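Local coordinates for Arf-GAP (Mus musculus, PDB 5C79), which binds phosphatidylinositol 4,5-bisphosphate through its PH domain and probably stimulates GTP hydrolysis by the small GTPase Arf1, at residues G43-K48 with I119-V124; R58-V63 with T69-T74; A80-L85 with R106-Q111. All blocks are in the same frame, centred on the assembly; numbering follows the deposited sequence.

Contact 1 of 3, residues G43-K48 with I119-V124. With PBU ((2R)-3-{[(R)-hydroxy{[(1R,2R,3S,4R,5R,6S)-2,3,6-trihydroxy-4,5-bis(phosphonooxy)cyclohexyl]oxy}phosphoryl]oxy}propane-1 ,2-diyl dibutanoate), chain C.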
loop_
_atom_site.group_PDB
_atom_site.type_symbol
_atom_site.label_atom_id
_atom_site.label_comp_id
_atom_site.label_asym_id
_atom_site.label_seq_id
_atom_site.Cartn_x
_atom_site.Cartn_y
_atom_site.Cartn_z
ATOM N N GLY A 43 -0.878 -4.855 8.481
ATOM C CA GLY A 43 0.399 -5.510 8.325
ATOM C C GLY A 43 1.560 -4.545 8.243
ATOM O O GLY A 43 1.549 -3.472 8.845
ATOM N N PHE A 44 2.543 -4.958 7.477
ATOM C CA PHE A 44 3.746 -4.174 7.222
ATOM C C PHE A 44 4.058 -4.189 5.742
ATOM O O PHE A 44 3.763 -5.136 5.021
ATOM C CB PHE A 44 4.905 -4.773 8.003
ATOM C CG PHE A 44 4.719 -4.718 9.490
ATOM C CD1 PHE A 44 4.088 -5.758 10.177
ATOM C CD2 PHE A 44 5.158 -3.634 10.193
ATOM C CE1 PHE A 44 3.914 -5.686 11.558
ATOM C CE2 PHE A 44 4.992 -3.554 11.566
ATOM C CZ PHE A 44 4.358 -4.582 12.240
ATOM N N LEU A 45 4.644 -3.095 5.282
ATOM C CA LEU A 45 5.220 -2.993 3.948
ATOM C C LEU A 45 6.618 -2.372 4.079
ATOM O O LEU A 45 6.853 -1.577 4.984
ATOM C CB LEU A 45 4.369 -2.111 3.044
ATOM C CG LEU A 45 3.111 -2.797 2.490
ATOM C CD1 LEU A 45 2.233 -1.747 1.833
ATOM C CD2 LEU A 45 3.434 -3.905 1.524
ATOM N N LEU A 46 7.540 -2.780 3.218
ATOM C CA LEU A 46 8.809 -2.058 3.049
ATOM C C LEU A 46 8.497 -0.821 2.190
ATOM O O LEU A 46 7.874 -0.955 1.161
ATOM C CB LEU A 46 9.858 -2.943 2.375
ATOM C CG LEU A 46 10.265 -4.188 3.135
ATOM C CD1 LEU A 46 11.160 -5.060 2.279
ATOM C CD2 LEU A 46 10.987 -3.769 4.410
ATOM N N LYS A 47 8.933 0.353 2.642
ATOM C CA LYS A 47 8.771 1.614 1.898
ATOM C C LYS A 47 10.151 2.143 1.591
ATOM O O LYS A 47 10.947 2.319 2.497
ATOM C CB LYS A 47 7.975 2.616 2.692
ATOM C CG LYS A 47 8.004 4.014 2.021
ATOM C CD LYS A 47 7.230 5.104 2.690
ATOM C CE LYS A 47 7.754 5.515 4.040
ATOM N NZ LYS A 47 8.936 6.407 4.120
ATOM N N LYS A 48 10.450 2.371 0.316
ATOM C CA LYS A 48 11.796 2.834 -0.074
ATOM C C LYS A 48 12.003 4.295 0.324
ATOM O O LYS A 48 11.155 5.152 0.005
ATOM C CB LYS A 48 12.039 2.692 -1.570
ATOM C CG LYS A 48 13.527 2.726 -1.897
ATOM C CD LYS A 48 13.829 2.565 -3.368
ATOM C CE LYS A 48 13.636 1.156 -3.898
ATOM N NZ LYS A 48 14.644 0.214 -3.330
ATOM N N ILE A 119 0.481 -10.398 -3.477
ATOM C CA ILE A 119 -0.861 -10.656 -4.043
ATOM C C ILE A 119 -1.932 -10.171 -3.062
ATOM O O ILE A 119 -2.885 -9.521 -3.472
ATOM C CB ILE A 119 -1.099 -12.132 -4.418
ATOM C CG1 ILE A 119 -0.280 -12.502 -5.666
ATOM C CG2 ILE A 119 -2.567 -12.412 -4.743
ATOM C CD1 ILE A 119 -0.596 -11.731 -6.933
ATOM N N ALA A 120 -1.744 -10.464 -1.786
ATOM C CA ALA A 120 -2.664 -10.041 -0.734
ATOM C C ALA A 120 -2.801 -8.537 -0.644
ATOM O O ALA A 120 -3.935 -8.001 -0.707
ATOM C CB ALA A 120 -2.264 -10.605 0.598
ATOM N N TRP A 121 -1.659 -7.847 -0.510
ATOM C CA TRP A 121 -1.697 -6.352 -0.471
ATOM C C TRP A 121 -2.366 -5.744 -1.693
ATOM O O TRP A 121 -3.252 -4.886 -1.602
ATOM C CB TRP A 121 -0.299 -5.760 -0.300
ATOM C CG TRP A 121 0.099 -5.700 1.100
ATOM C CD1 TRP A 121 1.047 -6.476 1.738
ATOM C CD2 TRP A 121 -0.460 -4.838 2.089
ATOM N NE1 TRP A 121 1.074 -6.136 3.092
ATOM C CE2 TRP A 121 0.187 -5.108 3.314
ATOM C CE3 TRP A 121 -1.433 -3.832 2.052
ATOM C CZ2 TRP A 121 -0.150 -4.420 4.510
ATOM C CZ3 TRP A 121 -1.748 -3.151 3.230
ATOM C CH2 TRP A 121 -1.098 -3.436 4.431
ATOM N N ILE A 122 -1.948 -6.170 -2.872
ATOM C CA ILE A 122 -2.490 -5.576 -4.098
ATOM C C ILE A 122 -3.995 -5.888 -4.246
ATOM O O ILE A 122 -4.786 -5.033 -4.633
ATOM C CB ILE A 122 -1.697 -5.997 -5.315
ATOM C CG1 ILE A 122 -0.316 -5.334 -5.252
ATOM C CG2 ILE A 122 -2.381 -5.536 -6.589
ATOM C CD1 ILE A 122 0.644 -5.846 -6.296
ATOM N N SER A 123 -4.375 -7.101 -3.899
ATOM C CA SER A 123 -5.808 -7.500 -3.944
ATOM C C SER A 123 -6.662 -6.674 -2.975
ATOM O O SER A 123 -7.742 -6.200 -3.351
ATOM C CB SER A 123 -5.956 -8.995 -3.634
ATOM O OG SER A 123 -5.346 -9.767 -4.672
ATOM N N VAL A 124 -6.176 -6.518 -1.744
ATOM C CA VAL A 124 -6.893 -5.749 -0.725
ATOM C C VAL A 124 -6.985 -4.279 -1.126
ATOM O O VAL A 124 -8.054 -3.648 -1.008
ATOM C CB VAL A 124 -6.264 -5.892 0.668
ATOM C CG1 VAL A 124 -6.859 -4.881 1.643
ATOM C CG2 VAL A 124 -6.479 -7.306 1.233
HETATM P P1 PBU C . 16.073 8.033 8.029
HETATM P P4 PBU C . 10.027 9.656 3.101
HETATM P P5 PBU C . 8.921 8.166 7.635
HETATM C "C3'" PBU C . 18.510 8.947 7.982
HETATM C "C2'" PBU C . 18.864 10.313 7.443
HETATM O "O2'" PBU C . 19.571 10.167 6.198
HETATM C "C1'" PBU C . 19.587 11.097 8.548
HETATM O "O1'" PBU C . 19.105 12.433 8.511
HETATM C C1 PBU C . 13.845 8.518 6.581
HETATM O O1 PBU C . 14.867 8.978 7.470
HETATM C C2 PBU C . 14.101 8.950 5.118
HETATM O O2 PBU C . 14.210 10.356 4.884
HETATM C C3 PBU C . 12.951 8.530 4.259
HETATM O O3 PBU C . 13.156 9.004 2.902
HETATM C C4 PBU C . 11.672 9.044 4.932
HETATM O O4 PBU C . 10.652 8.629 4.115
HETATM C C5 PBU C . 11.337 8.509 6.299
HETATM O O5 PBU C . 10.088 8.993 6.868
HETATM C C6 PBU C . 12.484 8.964 7.152
HETATM O O6 PBU C . 12.209 8.386 8.397
HETATM C C7 PBU C . 20.928 9.610 6.256
HETATM O O7 PBU C . 21.110 8.411 6.394
HETATM C C8 PBU C . 22.108 10.537 6.076
HETATM C C9 PBU C . 22.373 10.660 4.586
HETATM C C10 PBU C . 21.085 11.041 3.890
HETATM C C11 PBU C . 18.438 13.090 9.620
HETATM O O11 PBU C . 17.821 12.453 10.456
HETATM C C12 PBU C . 18.539 14.589 9.704
HETATM C C13 PBU C . 20.018 14.958 9.694
HETATM C C14 PBU C . 20.561 15.060 8.285
HETATM O O41 PBU C . 10.848 9.823 1.828
HETATM O O42 PBU C . 9.749 10.842 4.007
HETATM O O43 PBU C . 8.840 8.850 2.652
HETATM O O51 PBU C . 7.770 9.125 7.378
HETATM O O52 PBU C . 8.825 6.919 6.764
HETATM O O53 PBU C . 9.137 7.784 9.038
HETATM O OP1 PBU C . 17.186 9.062 8.482
HETATM O OP2 PBU C . 16.515 7.111 6.906
HETATM O OP3 PBU C . 15.726 7.449 9.373
HETATM O O HOH W 1 1.688 -7.749 5.831
#
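Leu45 and Trp121 are the nearest residues of strand segment 43-48 and helix segment 119-124, with CA atoms 8.9 Å apart and the two axes almost at right angles (102°). At that separation the backbones do not meet, and it is the indole of Trp121 that spans the gap. Leu45 lays its CD2 over one face of the indole, 3.6 Å from the centroid of the five-membered ring and only 14° off the ring normal, a well-centred CH-pi contact. The leucine reaches it because its CG stands anti to the carbonyl carbon (chi1 -78°), which carries the branch out over the pyrrole part of the ring; CG follows, 3.8 Å from Trp121 CE2. Gly43 approaches differently, with its CA at the ring edge, 4.0 Å from Trp121 CZ2. The indole nitrogen is served by a water, which accepts from Trp121 NE1 at 3.2 Å and more weakly from the backbone N of Phe44. Elsewhere the ring rests on Cys61 and Val63 of strand 56-64, and Lys41 makes a cation-pi contact with it. Farther along the strand the chemistry changes. The chain of Lys47 bends twice near its end and places NZ between two phosphates of the bound lipid, donating to PBU O43 at 2.9 Å and PBU O52 at 2.7 Å. The same strand therefore packs on the helix at one end and grips the inositol phosphates at the other. A C-terminal helix whose tryptophan plugs one end of the beta structure is a hallmark of the PH fold.

Contact 2 of 3, residues R58-V63 with T69-T74; sequences RRKCAV and TISHAT. With PBU ((2R)-3-{[(R)-hydroxy{[(1R,2R,3S,4R,5R,6S)-2,3,6-trihydroxy-4,5-bis(phosphonooxy)cyclohexyl]oxy}phosphoryl]oxy}propane-1 ,2-diyl dibutanoate), chain C.
Arg59 reaches Ala73 and the bound lipid with CG anti to the carbonyl carbon (chi1 -61°) and one bend, at chi2 (-69°), that takes the chain past Ser71 O. This happens where the beta hairpin of strands 56-64 and 67-70, part of the PH fold, opens at its far end into a loop that also binds the lipid phosphate. Within the hairpin, Ala62 and Thr69 form an antiparallel hydrogen-bonded pair, with Thr69 N to Ala62 O at 2.8 Å and Ala62 N to Thr69 O at 3.0 Å. Ser71 N to Lys60 O adds one more backbone bond before the strands part. On the inner face Cys61 SG touches Ile70 CG2, while on the other face the hydroxyl of Thr69 bonds to Lys81. Beyond Ser71 a water takes over, bridging Lys60 N and His72 O.

At the open end three groups converge on the 5-phosphate. The edge of the Arg59 guanidinium meets PBU O52, with NE donating at 3.0 Å and NH2 more weakly, while the methyl of Ala73 covers one guanidinium face. NH1 turns back to the carbonyl of Arg58, which helps fix the group's rotation. The backbone N of Ala73 donates to PBU O53 at 3.0 Å. His72 takes the third oxygen: ND1 points at PBU O51 in the plane of its ring, 2.9 Å away and almost straight at 176°.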
loop_
_atom_site.group_PDB
_atom_site.type_symbol
_atom_site.label_atom_id
_atom_site.label_comp_id
_atom_site.label_asym_id
_atom_site.label_seq_id
_atom_site.Cartn_x
_atom_site.Cartn_y
_atom_site.Cartn_z
ATOM N N ARG A 58 10.901 -0.784 6.834
ATOM C CA ARG A 58 9.635 -1.422 7.202
ATOM C C ARG A 58 8.699 -0.450 7.915
ATOM O O ARG A 58 9.072 0.221 8.890
ATOM C CB ARG A 58 9.879 -2.665 8.073
ATOM C CG ARG A 58 8.599 -3.448 8.282
ATOM C CD ARG A 58 8.832 -4.888 8.627
ATOM N NE ARG A 58 9.402 -4.952 9.955
ATOM C CZ ARG A 58 10.003 -6.031 10.454
ATOM N NH1 ARG A 58 10.155 -7.157 9.727
ATOM N NH2 ARG A 58 10.487 -5.973 11.685
ATOM N N ARG A 59 7.467 -0.395 7.454
ATOM C CA ARG A 59 6.444 0.454 8.054
ATOM C C ARG A 59 5.146 -0.288 8.323
ATOM O O ARG A 59 4.715 -1.153 7.553
ATOM C CB ARG A 59 6.157 1.641 7.136
ATOM C CG ARG A 59 7.356 2.527 6.897
ATOM C CD ARG A 59 7.730 3.262 8.167
ATOM N NE ARG A 59 8.880 4.158 7.977
ATOM C CZ ARG A 59 10.144 3.924 8.361
ATOM N NH1 ARG A 59 10.528 2.793 8.936
ATOM N NH2 ARG A 59 11.073 4.866 8.145
ATOM N N LYS A 60 4.527 0.031 9.447
ATOM C CA LYS A 60 3.215 -0.502 9.777
ATOM C C LYS A 60 2.206 0.156 8.832
ATOM O O LYS A 60 2.181 1.368 8.725
ATOM C CB LYS A 60 2.848 -0.133 11.219
ATOM C CG LYS A 60 1.584 -0.799 11.712
ATOM C CD LYS A 60 1.071 -0.212 13.030
ATOM C CE LYS A 60 -0.449 -0.076 13.008
ATOM N NZ LYS A 60 -0.939 0.658 14.209
ATOM N N CYS A 61 1.406 -0.657 8.149
ATOM C CA CYS A 61 0.412 -0.196 7.174
ATOM C C CYS A 61 -0.912 -0.879 7.441
ATOM O O CYS A 61 -0.944 -2.037 7.820
ATOM C CB CYS A 61 0.871 -0.539 5.755
ATOM S SG CYS A 61 2.285 0.422 5.238
ATOM N N ALA A 62 -1.997 -0.160 7.208
ATOM C CA ALA A 62 -3.321 -0.746 7.341
ATOM C C ALA A 62 -4.266 -0.148 6.295
ATOM O O ALA A 62 -4.202 1.050 6.019
ATOM C CB ALA A 62 -3.870 -0.522 8.738
ATOM N N VAL A 63 -5.166 -0.982 5.810
ATOM C CA VAL A 63 -6.250 -0.570 4.922
ATOM C C VAL A 63 -7.609 -0.755 5.598
ATOM O O VAL A 63 -7.926 -1.835 6.123
ATOM C CB VAL A 63 -6.261 -1.347 3.604
ATOM C CG1 VAL A 63 -7.396 -0.844 2.711
ATOM C CG2 VAL A 63 -4.933 -1.210 2.899
ATOM N N THR A 69 -3.366 3.665 5.589
ATOM C CA THR A 69 -2.703 4.423 6.651
ATOM C C THR A 69 -1.283 3.890 6.716
ATOM O O THR A 69 -1.083 2.666 6.872
ATOM C CB THR A 69 -3.477 4.298 7.986
ATOM O OG1 THR A 69 -4.739 4.978 7.854
ATOM C CG2 THR A 69 -2.758 4.953 9.132
ATOM N N ILE A 70 -0.303 4.792 6.560
ATOM C CA ILE A 70 1.105 4.411 6.565
ATOM C C ILE A 70 1.753 5.063 7.793
ATOM O O ILE A 70 1.822 6.293 7.887
ATOM C CB ILE A 70 1.871 4.887 5.315
ATOM C CG1 ILE A 70 1.177 4.442 4.045
ATOM C CG2 ILE A 70 3.279 4.339 5.331
ATOM C CD1 ILE A 70 1.587 5.233 2.819
ATOM N N SER A 71 2.230 4.225 8.699
ATOM C CA SER A 71 2.826 4.714 9.938
ATOM C C SER A 71 4.185 5.274 9.658
ATOM O O SER A 71 4.865 4.920 8.706
ATOM C CB SER A 71 2.876 3.629 11.009
ATOM O OG SER A 71 1.557 3.193 11.315
ATOM N N HIS A 72 4.567 6.249 10.468
ATOM C CA HIS A 72 5.929 6.753 10.429
ATOM C C HIS A 72 6.816 5.856 11.305
ATOM O O HIS A 72 6.338 4.964 12.004
ATOM C CB HIS A 72 5.968 8.201 10.911
ATOM C CG HIS A 72 5.065 9.103 10.155
ATOM N ND1 HIS A 72 5.378 9.617 8.921
ATOM C CD2 HIS A 72 3.839 9.579 10.460
ATOM C CE1 HIS A 72 4.382 10.382 8.495
ATOM N NE2 HIS A 72 3.441 10.373 9.412
ATOM N N ALA A 73 8.104 6.097 11.233
ATOM C CA ALA A 73 9.084 5.349 12.053
ATOM C C ALA A 73 8.844 5.598 13.555
ATOM O O ALA A 73 8.854 4.678 14.385
ATOM C CB ALA A 73 10.493 5.770 11.665
ATOM N N THR A 74 8.629 6.864 13.876
ATOM C CA THR A 74 8.203 7.280 15.220
ATOM C C THR A 74 6.718 6.960 15.349
ATOM O O THR A 74 5.919 7.373 14.503
ATOM C CB THR A 74 8.500 8.762 15.507
ATOM O OG1 THR A 74 9.897 8.997 15.288
ATOM C CG2 THR A 74 8.154 9.121 16.974
HETATM P P1 PBU C . 16.073 8.033 8.029
HETATM P P4 PBU C . 10.027 9.656 3.101
HETATM P P5 PBU C . 8.921 8.166 7.635
HETATM C "C3'" PBU C . 18.510 8.947 7.982
HETATM C "C2'" PBU C . 18.864 10.313 7.443
HETATM O "O2'" PBU C . 19.571 10.167 6.198
HETATM C "C1'" PBU C . 19.587 11.097 8.548
HETATM O "O1'" PBU C . 19.105 12.433 8.511
HETATM C C1 PBU C . 13.845 8.518 6.581
HETATM O O1 PBU C . 14.867 8.978 7.470
HETATM C C2 PBU C . 14.101 8.950 5.118
HETATM O O2 PBU C . 14.210 10.356 4.884
HETATM C C3 PBU C . 12.951 8.530 4.259
HETATM O O3 PBU C . 13.156 9.004 2.902
HETATM C C4 PBU C . 11.672 9.044 4.932
HETATM O O4 PBU C . 10.652 8.629 4.115
HETATM C C5 PBU C . 11.337 8.509 6.299
HETATM O O5 PBU C . 10.088 8.993 6.868
HETATM C C6 PBU C . 12.484 8.964 7.152
HETATM O O6 PBU C . 12.209 8.386 8.397
HETATM C C7 PBU C . 20.928 9.610 6.256
HETATM O O7 PBU C . 21.110 8.411 6.394
HETATM C C8 PBU C . 22.108 10.537 6.076
HETATM C C9 PBU C . 22.373 10.660 4.586
HETATM C C10 PBU C . 21.085 11.041 3.890
HETATM C C11 PBU C . 18.438 13.090 9.620
HETATM O O11 PBU C . 17.821 12.453 10.456
HETATM C C12 PBU C . 18.539 14.589 9.704
HETATM C C13 PBU C . 20.018 14.958 9.694
HETATM C C14 PBU C . 20.561 15.060 8.285
HETATM O O41 PBU C . 10.848 9.823 1.828
HETATM O O42 PBU C . 9.749 10.842 4.007
HETATM O O43 PBU C . 8.840 8.850 2.652
HETATM O O51 PBU C . 7.770 9.125 7.378
HETATM O O52 PBU C . 8.825 6.919 6.764
HETATM O O53 PBU C . 9.137 7.784 9.038
HETATM O OP1 PBU C . 17.186 9.062 8.482
HETATM O OP2 PBU C . 16.515 7.111 6.906
HETATM O OP3 PBU C . 15.726 7.449 9.373
HETATM O O HOH W 2 -0.594 2.090 9.890
HETATM O O HOH W 3 5.862 1.978 11.107
HETATM O O HOH W 4 -6.808 3.058 7.153
#

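Contact 3 of 3, residues A80-L85 with R106-Q111; sequences AKLNLL and RTYHFQ. With PBU ((2R)-3-{[(R)-hydroxy{[(1R,2R,3S,4R,5R,6S)-2,3,6-trihydroxy-4,5-bis(phosphonooxy)cyclohexyl]oxy}phosphoryl]oxy}propane-1 ,2-diyl dibutanoate), chain C.
Leu82 pushes its CD1 against the ring of Tyr108, 3.5 Å from CE1 and 3.7 Å from CD1, with CD2 a little behind. The two side chains cross at a slant, so the methyl meets the CD1-CE1 side of the ring obliquely. Ala80 adds a lighter touch, its CB 4.1 Å from Tyr108 OH. No hydrogen bond joins the segments: strands 80-83 and 106-111 face each other across the interior of the PH sandwich, and side chains alone bridge them.

One shell out, Ile70 packs on both Leu82 and Tyr108, and Leu101 backs Leu82 from strand 98-103. Lys47 runs along Tyr108 on its way to the lipid. Beyond Leu82, Asn83 closes an Asx turn, its OD1 accepting from Leu85 N, as the chain swings into the 3-10 turn that sets Leu84 against helix 115-135.

The other notable neighbour of Tyr108 is Arg106. Its chain runs extended from CG to NE, carrying the guanidinium across the tyrosine so that NE lies 3.8 Å above the ring plane, over its centre. Held flat there, the group turns its edge to PBU O43 of the 4-phosphate. NH1 gives a weak bond at 2.8 Å; NH2 also donates, but its 2.4 Å separation is too short to be taken literally. A leucine in its place would remove both donors and would probably leave the 4-phosphate with less positive charge around it and that face of Tyr108 without its flat cover.

Since O43 also accepts from Lys47, two cationic side chains close on one phosphate oxygen, which would probably favour binding of a lipid phosphorylated at the 4-position, next to an apolar contact that leaves the charges to the lipid side.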
loop_
_atom_site.group_PDB
_atom_site.type_symbol
_atom_site.label_atom_id
_atom_site.label_comp_id
_atom_site.label_asym_id
_atom_site.label_seq_id
_atom_site.Cartn_x
_atom_site.Cartn_y
_atom_site.Cartn_z
ATOM N N ALA A 80 0.363 8.905 7.860
ATOM C CA ALA A 80 -0.095 9.381 6.578
ATOM C C ALA A 80 -1.347 8.594 6.191
ATOM O O ALA A 80 -1.416 7.376 6.421
ATOM C CB ALA A 80 0.982 9.201 5.520
ATOM N N LYS A 81 -2.319 9.311 5.649
ATOM C CA LYS A 81 -3.563 8.704 5.169
ATOM C C LYS A 81 -3.699 8.942 3.673
ATOM O O LYS A 81 -3.722 10.080 3.226
ATOM C CB LYS A 81 -4.766 9.261 5.942
ATOM C CG LYS A 81 -4.692 8.873 7.405
ATOM C CD LYS A 81 -5.966 9.140 8.184
ATOM C CE LYS A 81 -5.917 8.502 9.567
ATOM N NZ LYS A 81 -6.047 7.006 9.575
ATOM N N LEU A 82 -3.811 7.849 2.915
ATOM C CA LEU A 82 -3.954 7.902 1.477
ATOM C C LEU A 82 -5.370 7.457 1.128
ATOM O O LEU A 82 -5.813 6.380 1.508
ATOM C CB LEU A 82 -2.918 7.041 0.781
ATOM C CG LEU A 82 -1.460 7.475 0.940
ATOM C CD1 LEU A 82 -0.619 6.559 0.079
ATOM C CD2 LEU A 82 -1.237 8.932 0.550
ATOM N N ASN A 83 -6.070 8.325 0.424
ATOM C CA ASN A 83 -7.421 8.034 -0.088
ATOM C C ASN A 83 -7.264 7.176 -1.341
ATOM O O ASN A 83 -6.750 7.624 -2.381
ATOM C CB ASN A 83 -8.159 9.351 -0.397
ATOM C CG ASN A 83 -9.418 9.159 -1.247
ATOM O OD1 ASN A 83 -9.942 8.060 -1.377
ATOM N ND2 ASN A 83 -9.870 10.263 -1.895
ATOM N N LEU A 84 -7.668 5.918 -1.245
ATOM C CA LEU A 84 -7.412 4.981 -2.360
ATOM C C LEU A 84 -8.217 5.268 -3.632
ATOM O O LEU A 84 -7.815 4.859 -4.716
ATOM C CB LEU A 84 -7.589 3.536 -1.920
ATOM C CG LEU A 84 -6.588 3.051 -0.839
ATOM C CD1 LEU A 84 -6.971 1.678 -0.341
ATOM C CD2 LEU A 84 -5.172 3.055 -1.380
ATOM N N LEU A 85 -9.259 6.071 -3.529
ATOM C CA LEU A 85 -9.926 6.551 -4.780
ATOM C C LEU A 85 -9.057 7.342 -5.725
ATOM O O LEU A 85 -9.298 7.373 -6.926
ATOM C CB LEU A 85 -11.174 7.369 -4.431
ATOM C CG LEU A 85 -12.412 6.571 -4.070
ATOM C CD1 LEU A 85 -13.462 7.498 -3.497
ATOM C CD2 LEU A 85 -12.949 5.841 -5.300
ATOM N N ARG A 106 2.753 12.289 -4.901
ATOM C CA ARG A 106 3.856 11.424 -4.541
ATOM C C ARG A 106 3.633 10.016 -5.101
ATOM O O ARG A 106 2.521 9.524 -5.067
ATOM C CB ARG A 106 3.916 11.315 -3.011
ATOM C CG ARG A 106 4.977 10.380 -2.560
ATOM C CD ARG A 106 5.362 10.560 -1.133
ATOM N NE ARG A 106 6.459 9.626 -0.889
ATOM C CZ ARG A 106 7.049 9.445 0.282
ATOM N NH1 ARG A 106 6.681 10.130 1.333
ATOM N NH2 ARG A 106 8.020 8.544 0.390
ATOM N N THR A 107 4.711 9.349 -5.474
ATOM C CA THR A 107 4.660 7.900 -5.723
ATOM C C THR A 107 5.389 7.172 -4.595
ATOM O O THR A 107 6.551 7.415 -4.375
ATOM C CB THR A 107 5.240 7.548 -7.097
ATOM O OG1 THR A 107 4.391 8.124 -8.096
ATOM C CG2 THR A 107 5.282 6.049 -7.316
ATOM N N TYR A 108 4.675 6.314 -3.885
ATOM C CA TYR A 108 5.253 5.431 -2.895
ATOM C C TYR A 108 5.802 4.179 -3.556
ATOM O O TYR A 108 5.131 3.595 -4.419
ATOM C CB TYR A 108 4.201 5.062 -1.870
ATOM C CG TYR A 108 3.864 6.153 -0.912
ATOM C CD1 TYR A 108 2.846 7.082 -1.196
ATOM C CD2 TYR A 108 4.532 6.255 0.303
ATOM C CE1 TYR A 108 2.550 8.095 -0.287
ATOM C CE2 TYR A 108 4.207 7.252 1.216
ATOM C CZ TYR A 108 3.244 8.184 0.903
ATOM O OH TYR A 108 2.933 9.127 1.883
ATOM N N HIS A 109 7.022 3.771 -3.187
ATOM C CA HIS A 109 7.607 2.524 -3.702
ATOM C C HIS A 109 7.552 1.541 -2.562
ATOM O O HIS A 109 8.236 1.743 -1.553
ATOM C CB HIS A 109 9.049 2.677 -4.165
ATOM C CG HIS A 109 9.214 3.774 -5.147
ATOM N ND1 HIS A 109 8.636 3.728 -6.397
ATOM C CD2 HIS A 109 9.801 4.987 -5.045
ATOM C CE1 HIS A 109 8.908 4.843 -7.048
ATOM N NE2 HIS A 109 9.611 5.628 -6.250
ATOM N N PHE A 110 6.750 0.491 -2.723
ATOM C CA PHE A 110 6.567 -0.510 -1.673
ATOM C C PHE A 110 7.138 -1.847 -2.094
ATOM O O PHE A 110 7.271 -2.132 -3.284
ATOM C CB PHE A 110 5.085 -0.724 -1.352
ATOM C CG PHE A 110 4.415 0.432 -0.649
ATOM C CD1 PHE A 110 4.846 0.868 0.602
ATOM C CD2 PHE A 110 3.329 1.082 -1.230
ATOM C CE1 PHE A 110 4.199 1.891 1.258
ATOM C CE2 PHE A 110 2.678 2.113 -0.585
ATOM C CZ PHE A 110 3.114 2.540 0.665
ATOM N N GLN A 111 7.467 -2.658 -1.109
ATOM C CA GLN A 111 7.793 -4.077 -1.334
ATOM C C GLN A 111 7.146 -4.918 -0.263
ATOM O O GLN A 111 7.257 -4.626 0.941
ATOM C CB GLN A 111 9.297 -4.288 -1.453
ATOM C CG GLN A 111 9.686 -5.694 -1.846
ATOM C CD GLN A 111 11.168 -5.868 -2.042
ATOM O OE1 GLN A 111 11.859 -6.471 -1.216
ATOM N NE2 GLN A 111 11.664 -5.372 -3.171
HETATM P P1 PBU C . 16.073 8.033 8.029
HETATM P P4 PBU C . 10.027 9.656 3.101
HETATM P P5 PBU C . 8.921 8.166 7.635
HETATM C "C3'" PBU C . 18.510 8.947 7.982
HETATM C "C2'" PBU C . 18.864 10.313 7.443
HETATM O "O2'" PBU C . 19.571 10.167 6.198
HETATM C "C1'" PBU C . 19.587 11.097 8.548
HETATM O "O1'" PBU C . 19.105 12.433 8.511
HETATM C C1 PBU C . 13.845 8.518 6.581
HETATM O O1 PBU C . 14.867 8.978 7.470
HETATM C C2 PBU C . 14.101 8.950 5.118
HETATM O O2 PBU C . 14.210 10.356 4.884
HETATM C C3 PBU C . 12.951 8.530 4.259
HETATM O O3 PBU C . 13.156 9.004 2.902
HETATM C C4 PBU C . 11.672 9.044 4.932
HETATM O O4 PBU C . 10.652 8.629 4.115
HETATM C C5 PBU C . 11.337 8.509 6.299
HETATM O O5 PBU C . 10.088 8.993 6.868
HETATM C C6 PBU C . 12.484 8.964 7.152
HETATM O O6 PBU C . 12.209 8.386 8.397
HETATM C C7 PBU C . 20.928 9.610 6.256
HETATM O O7 PBU C . 21.110 8.411 6.394
HETATM C C8 PBU C . 22.108 10.537 6.076
HETATM C C9 PBU C . 22.373 10.660 4.586
HETATM C C10 PBU C . 21.085 11.041 3.890
HETATM C C11 PBU C . 18.438 13.090 9.620
HETATM O O11 PBU C . 17.821 12.453 10.456
HETATM C C12 PBU C . 18.539 14.589 9.704
HETATM C C13 PBU C . 20.018 14.958 9.694
HETATM C C14 PBU C . 20.561 15.060 8.285
HETATM O O41 PBU C . 10.848 9.823 1.828
HETATM O O42 PBU C . 9.749 10.842 4.007
HETATM O O43 PBU C . 8.840 8.850 2.652
HETATM O O51 PBU C . 7.770 9.125 7.378
HETATM O O52 PBU C . 8.825 6.919 6.764
HETATM O O53 PBU C . 9.137 7.784 9.038
HETATM O OP1 PBU C . 17.186 9.062 8.482
HETATM O OP2 PBU C . 16.515 7.111 6.906
HETATM O OP3 PBU C . 15.726 7.449 9.373
#

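In the fold
All three contacts belong to one PH domain and touch the same lipid, and all are partly buried. Contacts 1 and 3 turn buried side chains into the interior (Leu45 and Trp121 in one, Tyr108 in the other), whereas contact 2, farthest from the centre, has more at the surface, Lys60 and Ala73 being exposed. Contact 1 closes the longest loop, with contacts 2 and 3 nested inside it, and joins strand to helix. Contact 2 is a local hairpin and the one held by backbone hydrogen bonds, continued by bonds to phosphate. Contact 3 joins opposing strands through apolar side chains alone. Strand 41-48 pairs with both 56-64 and 106-111, so apolar interior and cationic site share strands.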